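Local structure of nucleoporin NUP170 (5HAX) at residues A[591-594]-A[595-599]. The protein probably serves as a scaffold nucleoporin of the nuclear pore complex, joining a beta-propeller to an alpha-helical region. Sequence-based numbering, arbitrary orientation.
Sequences LALY and LTRLV
Ala592 O takes two hydrogen bonds from Thr596 in a buried stretch of alpha-helix, part of helix 586-599 in the helical region of the nucleoporin. Ala592 O accepts Thr596 N at 2.9 Å in the usual i to i+4 bond and also the hydroxyl, with Thr596 OG1 2.7 Å from Ala592 O. The two donors arrive from opposite faces of the carbonyl plane. With OG1 beside its own backbone N (chi1 -62°), the hydroxyl folds back over the preceding turn, a common way for a threonine within a helix to satisfy its polar group. Similar backbone bonds tie Leu595 N to Leu591 O, Arg597 N to Leu593 O and, less straight, with an N-H...O angle of 141°, Leu598 N to Tyr594 O.

Arg597 shows how one side chain can serve charge and packing together. Its chain, extended from CG to NE, lays the guanidinium flat against Leu593, whose CG sits 3.6 Å above the centre of the plane. Salt bridges to Glu524 and Asp20 link it to helices 522-533 and 5-20. A methionine here would probably leave both carboxylates without their cationic mate and Leu593 without its flat cover.

One residue further on, the same spacing sets an aliphatic group against an aromatic ring. The phenol OH of Tyr594 is hydrogen-bonded to Gln536, while Phe467 meets the ring edge-to-face. Leu598 places both methyls on the same side of the ring: CD2 lies 3.8 Å from Tyr594 CE1, and CD1 makes a CH-pi contact over the face, 4.0 Å from the Tyr594 ring centroid and 20° off its normal.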
loop_
_atom_site.group_PDB
_atom_site.type_symbol
_atom_site.label_atom_id
_atom_site.label_comp_id
_atom_site.label_asym_id
_atom_site.label_seq_id
_atom_site.Cartn_x
_atom_site.Cartn_y
_atom_site.Cartn_z
ATOM N N LEU A 591 -1.293 7.700 -25.431
ATOM C CA LEU A 591 0.158 7.588 -25.542
ATOM C C LEU A 591 0.853 8.538 -24.577
ATOM O O LEU A 591 1.843 8.169 -23.935
ATOM C CB LEU A 591 0.598 7.866 -26.978
ATOM C CG LEU A 591 2.107 7.859 -27.235
ATOM C CD1 LEU A 591 2.696 6.490 -26.931
ATOM C CD2 LEU A 591 2.401 8.273 -28.669
ATOM N N ALA A 592 0.346 9.767 -24.464
ATOM C CA ALA A 592 0.910 10.723 -23.518
ATOM C C ALA A 592 0.708 10.260 -22.081
ATOM O O ALA A 592 1.603 10.416 -21.241
ATOM C CB ALA A 592 0.278 12.096 -23.730
ATOM N N LEU A 593 -0.460 9.692 -21.779
ATOM C CA LEU A 593 -0.732 9.228 -20.422
ATOM C C LEU A 593 0.195 8.080 -20.047
ATOM O O LEU A 593 0.819 8.095 -18.980
ATOM C CB LEU A 593 -2.197 8.805 -20.304
ATOM C CG LEU A 593 -2.710 8.443 -18.908
ATOM C CD1 LEU A 593 -2.552 9.610 -17.943
ATOM C CD2 LEU A 593 -4.166 8.004 -18.988
ATOM N N TYR A 594 0.308 7.081 -20.925
ATOM C CA TYR A 594 1.192 5.951 -20.664
ATOM C C TYR A 594 2.635 6.409 -20.488
ATOM O O TYR A 594 3.300 6.041 -19.513
ATOM C CB TYR A 594 1.081 4.936 -21.802
ATOM C CG TYR A 594 1.918 3.694 -21.601
ATOM C CD1 TYR A 594 1.877 2.995 -20.405
ATOM C CD2 TYR A 594 2.740 3.215 -22.613
ATOM C CE1 TYR A 594 2.638 1.857 -20.215
ATOM C CE2 TYR A 594 3.505 2.076 -22.433
ATOM C CZ TYR A 594 3.449 1.400 -21.233
ATOM O OH TYR A 594 4.206 0.267 -21.044
ATOM N N LEU A 595 3.137 7.219 -21.426
ATOM C CA LEU A 595 4.522 7.676 -21.352
ATOM C C LEU A 595 4.785 8.452 -20.068
ATOM O O LEU A 595 5.816 8.252 -19.414
ATOM C CB LEU A 595 4.858 8.538 -22.569
ATOM C CG LEU A 595 6.243 9.194 -22.555
ATOM C CD1 LEU A 595 7.335 8.140 -22.469
ATOM C CD2 LEU A 595 6.429 10.074 -23.781
ATOM N N THR A 596 3.871 9.354 -19.702
ATOM C CA THR A 596 4.043 10.133 -18.481
ATOM C C THR A 596 4.188 9.223 -17.271
ATOM O O THR A 596 5.089 9.406 -16.444
ATOM C CB THR A 596 2.857 11.081 -18.294
ATOM O OG1 THR A 596 2.801 12.001 -19.392
ATOM C CG2 THR A 596 2.983 11.859 -16.982
ATOM N N ARG A 597 3.309 8.227 -17.158
ATOM C CA ARG A 597 3.323 7.351 -15.993
ATOM C C ARG A 597 4.584 6.496 -15.948
ATOM O O ARG A 597 5.003 6.068 -14.867
ATOM C CB ARG A 597 2.063 6.481 -15.991
ATOM C CG ARG A 597 0.796 7.278 -15.699
ATOM C CD ARG A 597 -0.475 6.477 -15.955
ATOM N NE ARG A 597 -1.663 7.190 -15.483
ATOM C CZ ARG A 597 -2.914 6.775 -15.664
ATOM N NH1 ARG A 597 -3.158 5.646 -16.317
ATOM N NH2 ARG A 597 -3.926 7.493 -15.195
ATOM N N LEU A 598 5.209 6.247 -17.100
ATOM C CA LEU A 598 6.462 5.497 -17.110
ATOM C C LEU A 598 7.615 6.299 -16.512
ATOM O O LEU A 598 8.579 5.707 -16.010
ATOM C CB LEU A 598 6.815 5.063 -18.533
ATOM C CG LEU A 598 5.943 3.996 -19.198
ATOM C CD1 LEU A 598 6.453 3.738 -20.608
ATOM C CD2 LEU A 598 5.908 2.701 -18.396
ATOM N N VAL A 599 7.545 7.634 -16.550
ATOM C CA VAL A 599 8.642 8.487 -16.107
ATOM C C VAL A 599 8.244 9.399 -14.949
ATOM O O VAL A 599 8.987 10.324 -14.616
ATOM C CB VAL A 599 9.202 9.323 -17.277
ATOM C CG1 VAL A 599 9.679 8.418 -18.402
ATOM C CG2 VAL A 599 8.168 10.324 -17.779
#